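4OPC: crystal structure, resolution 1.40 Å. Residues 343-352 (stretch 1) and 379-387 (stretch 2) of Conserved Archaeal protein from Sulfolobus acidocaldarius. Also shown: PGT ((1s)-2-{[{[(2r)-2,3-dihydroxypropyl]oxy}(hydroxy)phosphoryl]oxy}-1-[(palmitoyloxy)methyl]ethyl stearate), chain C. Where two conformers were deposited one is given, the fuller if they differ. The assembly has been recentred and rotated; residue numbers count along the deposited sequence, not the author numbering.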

# COMPACT_ATOMS: atom_id res chain seq x y z
N ALA A 343 -1.01 -12.51 3.14
CA ALA A 343 -0.08 -13.64 3.02
C ALA A 343 0.82 -13.42 1.81
O ALA A 343 2.04 -13.63 1.87
N LYS A 344 0.22 -13.00 0.71
CA LYS A 344 0.99 -12.61 -0.47
C LYS A 344 1.99 -11.50 -0.17
O LYS A 344 3.14 -11.55 -0.61
N GLN A 345 1.55 -10.49 0.59
CA GLN A 345 2.44 -9.42 0.98
C GLN A 345 3.65 -9.92 1.72
O GLN A 345 4.76 -9.44 1.50
N ALA A 346 3.45 -10.87 2.63
CA ALA A 346 4.55 -11.39 3.42
C ALA A 346 5.60 -12.06 2.53
O ALA A 346 6.80 -11.85 2.70
N SER A 347 5.14 -12.88 1.59
CA SER A 347 6.02 -13.50 0.61
C SER A 347 6.79 -12.44 -0.17
O SER A 347 8.01 -12.57 -0.41
N LEU A 348 6.10 -11.39 -0.58
CA LEU A 348 6.72 -10.33 -1.37
C LEU A 348 7.66 -9.46 -0.55
O LEU A 348 8.56 -8.84 -1.11
N ASP A 349 7.48 -9.43 0.77
CA ASP A 349 8.40 -8.72 1.67
C ASP A 349 9.79 -9.38 1.56
O ASP A 349 10.81 -8.69 1.46
N ILE A 350 9.83 -10.71 1.52
CA ILE A 350 11.07 -11.45 1.29
C ILE A 350 11.64 -11.15 -0.09
O ILE A 350 12.83 -10.82 -0.25
N PHE A 351 10.79 -11.24 -1.12
CA PHE A 351 11.24 -11.05 -2.49
C PHE A 351 11.81 -9.64 -2.70
O PHE A 351 12.88 -9.49 -3.31
N ARG A 352 11.13 -8.63 -2.16
CA ARG A 352 11.62 -7.25 -2.22
C ARG A 352 13.06 -7.10 -1.70
O ARG A 352 13.87 -6.38 -2.28
N GLU A 379 3.00 -13.75 -11.74
CA GLU A 379 2.59 -14.74 -10.74
C GLU A 379 3.16 -14.39 -9.36
O GLU A 379 2.47 -14.53 -8.35
N ALA A 380 4.41 -13.94 -9.32
CA ALA A 380 5.00 -13.46 -8.08
C ALA A 380 4.25 -12.24 -7.54
O ALA A 380 3.86 -12.20 -6.38
N SER A 381 4.05 -11.24 -8.40
CA SER A 381 3.39 -9.99 -8.02
C SER A 381 1.96 -10.19 -7.55
O SER A 381 1.51 -9.51 -6.62
N GLU A 382 1.24 -11.10 -8.19
CA GLU A 382 -0.19 -11.25 -7.94
C GLU A 382 -0.56 -12.36 -6.94
O GLU A 382 -1.59 -12.29 -6.28
N LYS A 383 0.29 -13.38 -6.83
CA LYS A 383 -0.00 -14.47 -5.90
C LYS A 383 1.06 -14.61 -4.82
O LYS A 383 0.84 -15.27 -3.80
N GLY A 384 2.21 -13.97 -5.03
CA GLY A 384 3.32 -14.07 -4.10
C GLY A 384 4.04 -15.40 -4.19
O GLY A 384 4.74 -15.81 -3.26
N ASP A 385 3.87 -16.08 -5.32
CA ASP A 385 4.48 -17.39 -5.50
C ASP A 385 5.64 -17.35 -6.46
O ASP A 385 5.57 -16.76 -7.54
N LEU A 386 6.73 -17.98 -6.06
CA LEU A 386 7.86 -18.19 -6.94
C LEU A 386 8.13 -19.68 -6.85
O LEU A 386 8.77 -20.14 -5.91
N HIS A 387 7.60 -20.43 -7.81
CA HIS A 387 7.61 -21.88 -7.71
C HIS A 387 9.04 -22.40 -7.80
O HIS A 387 9.83 -21.89 -8.60

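The two stretches bury 357 Å² between them, and the account centres on Lys344 and Gly384, which have the largest covered areas, 64 and 54 Å². Their CA atoms, 4.6 Å apart, mark the closest backbone register. The helix axes approach to 9.0 Å at 138° between their N-to-C directions, so the helices run in broadly opposing senses.

Gly384 leaves helical geometry after Lys383 with phi 75°, a value that by itself favours glycine. Packing adds a second constraint: an ideal CB would point toward stretch 1 and lie 3.1 Å from Lys344 O and 3.3 Å from Ser347 CB, both tight. The close approach also brings the carbonyl within reach of Ser347, whose CB points toward stretch 2; with chi1 at 180° (t) in the conformer given, OG donates a very short hydrogen bond to Gly384 O, 2.5 Å.

Lys344 also points toward its partner. Its t, t, p, t chain carries CG to 3.9 Å from Gly384 N and CD to 3.6 Å from Ser381 O, and ends with NZ donating to Glu382 O at 2.9 Å. A second polar route passes through water 1, which accepts from Lys344 NZ at 2.8 Å and lies 2.6 Å from Ser381 O and 2.5 Å from PGT O1P. The ammonium thus sits beside the lipid headgroup, with PGT C6 3.1 Å from Lys344 NZ.

One turn along, Leu348 (m, t) leaves its backbone sideways, but its end comes nearer: CD2 lies 3.2 Å from Ala380 O and CD1 3.7 Å from Ser381 O. Phe351, chi1 t, extends the contact with apolar packing. Its CE2 is 4.3 Å from Ala380 CB and its CE1 4.4 Å from Leu386 CD2, both partners lying oblique to the ring.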

# COMPACT_ATOMS: atom_id res chain seq x y z
CB ALA A 343 -0.84 -14.95 2.90
CB LYS A 344 0.04 -12.15 -1.58
CG LYS A 344 0.73 -11.26 -2.59
CD LYS A 344 -0.15 -10.97 -3.75
CE LYS A 344 -1.38 -10.24 -3.32
NZ LYS A 344 -2.17 -9.99 -4.54
CB GLN A 345 1.73 -8.48 1.95
CG GLN A 345 1.14 -7.26 1.36
CD GLN A 345 0.53 -6.40 2.44
OE1 GLN A 345 -0.61 -6.58 2.80
NE2 GLN A 345 1.32 -5.49 2.99
CB ALA A 346 4.04 -12.39 4.46
CB SER A 347 5.18 -14.34 -0.35
OG SER A 347 5.99 -14.96 -1.33
CB LEU A 348 5.65 -9.50 -2.08
CG LEU A 348 4.91 -10.29 -3.16
CD1 LEU A 348 3.81 -9.43 -3.74
CD2 LEU A 348 5.87 -10.78 -4.26
CB ASP A 349 7.80 -8.75 3.09
CG ASP A 349 8.49 -7.83 4.09
OD1 ASP A 349 9.59 -7.29 3.82
OD2 ASP A 349 7.93 -7.68 5.20
CB ILE A 350 10.82 -12.98 1.39
CG1 ILE A 350 10.49 -13.38 2.83
CG2 ILE A 350 12.02 -13.76 0.90
CD1 ILE A 350 11.65 -13.26 3.80
CB PHE A 351 10.10 -11.39 -3.46
CG PHE A 351 10.52 -11.53 -4.89
CD1 PHE A 351 11.65 -12.26 -5.25
CD2 PHE A 351 9.75 -10.99 -5.90
CE1 PHE A 351 12.02 -12.39 -6.58
CE2 PHE A 351 10.12 -11.13 -7.23
CZ PHE A 351 11.25 -11.84 -7.56
CB ARG A 352 10.69 -6.32 -1.41
CG ARG A 352 11.41 -5.09 -0.86
CD ARG A 352 10.57 -4.27 0.08
NE ARG A 352 10.51 -4.79 1.45
CZ ARG A 352 11.31 -4.38 2.44
NH1 ARG A 352 12.23 -3.47 2.20
NH2 ARG A 352 11.15 -4.85 3.67
CB GLU A 379 3.05 -16.14 -11.17
CG GLU A 379 2.68 -17.26 -10.20
CD GLU A 379 1.29 -17.82 -10.46
OE1 GLU A 379 0.50 -17.16 -11.17
OE2 GLU A 379 1.00 -18.92 -9.94
CB ALA A 380 6.49 -13.16 -8.26
CB SER A 381 3.40 -9.01 -9.20
OG SER A 381 4.72 -8.63 -9.55
CB GLU A 382 -0.95 -11.44 -9.25
CG GLU A 382 -0.91 -10.22 -10.16
CD GLU A 382 -1.94 -10.28 -11.27
OE1 GLU A 382 -2.33 -11.40 -11.66
OE2 GLU A 382 -2.36 -9.20 -11.74
CB LYS A 383 -0.19 -15.78 -6.66
CG LYS A 383 -1.24 -15.70 -7.75
CD LYS A 383 -1.62 -17.08 -8.26
CE LYS A 383 -2.60 -16.99 -9.41
NZ LYS A 383 -3.02 -18.33 -9.89
CB ASP A 385 3.44 -18.40 -5.98
CG ASP A 385 2.39 -18.70 -4.94
OD1 ASP A 385 2.69 -18.54 -3.74
OD2 ASP A 385 1.27 -19.10 -5.32
CB LEU A 386 9.07 -17.39 -6.47
CG LEU A 386 10.37 -17.63 -7.23
CD1 LEU A 386 10.17 -17.39 -8.72
CD2 LEU A 386 11.47 -16.73 -6.69
CB HIS A 387 6.70 -22.51 -8.76
CG HIS A 387 5.27 -22.08 -8.65
ND1 HIS A 387 4.43 -22.53 -7.65
CD2 HIS A 387 4.54 -21.22 -9.39
CE1 HIS A 387 3.24 -21.98 -7.80
NE2 HIS A 387 3.28 -21.17 -8.84
C48 PGT C . 11.47 -2.45 -4.89
C47 PGT C . 10.60 -2.31 -3.66
C46 PGT C . 10.12 -0.88 -3.55
C45 PGT C . 9.40 -0.49 -4.82
C44 PGT C . 8.40 0.61 -4.56
C43 PGT C . 8.92 1.94 -5.09
C42 PGT C . 7.97 3.03 -4.65
C41 PGT C . 6.67 2.82 -5.38
C40 PGT C . 5.94 4.14 -5.54
C39 PGT C . 5.10 4.03 -6.79
C38 PGT C . 4.17 2.85 -6.67
C37 PGT C . 3.47 2.65 -8.00
C36 PGT C . 2.46 1.54 -7.83
C35 PGT C . 1.96 1.06 -9.17
C34 PGT C . 0.91 -0.01 -8.95
C33 PGT C . 0.61 -0.76 -10.23
C32 PGT C . -0.86 -1.12 -10.31
C31 PGT C . -1.22 -2.35 -9.49
O31 PGT C . -2.11 -2.26 -8.68
O2 PGT C . -0.53 -3.58 -9.65
C2 PGT C . -1.16 -4.58 -10.42
C1 PGT C . -2.21 -5.36 -9.64
O3P PGT C . -2.64 -4.81 -8.41
P PGT C . -2.36 -5.64 -7.09
O1P PGT C . -0.95 -6.18 -7.26
O2P PGT C . -2.44 -4.76 -5.85
O4P PGT C . -3.36 -6.86 -6.89
C4 PGT C . -4.18 -7.35 -7.93
C5 PGT C . -4.93 -8.59 -7.50
O5 PGT C . -6.32 -8.36 -7.62
C6 PGT C . -4.59 -8.91 -6.06
O6 PGT C . -5.67 -8.63 -5.20
C3 PGT C . -0.18 -5.65 -10.87
O3 PGT C . 0.79 -5.17 -11.77
C11 PGT C . 2.04 -5.82 -11.61
O11 PGT C . 2.07 -7.03 -11.49
C12 PGT C . 3.32 -5.01 -11.59
C13 PGT C . 4.51 -5.89 -11.89
C14 PGT C . 5.77 -5.05 -11.83
C15 PGT C . 6.44 -5.21 -10.48
C16 PGT C . 7.77 -4.48 -10.48
C17 PGT C . 8.84 -5.43 -9.97
C18 PGT C . 10.22 -4.86 -10.24
C19 PGT C . 11.26 -5.94 -10.01
C20 PGT C . 11.21 -6.99 -11.10
C21 PGT C . 12.55 -7.08 -11.79
C22 PGT C . 12.81 -8.49 -12.27
C23 PGT C . 14.31 -8.70 -12.37
C24 PGT C . 14.62 -10.17 -12.57
C25 PGT C . 15.61 -10.62 -11.53
C26 PGT C . 15.07 -11.84 -10.80
O HOH W 1 -0.52 -8.16 -5.85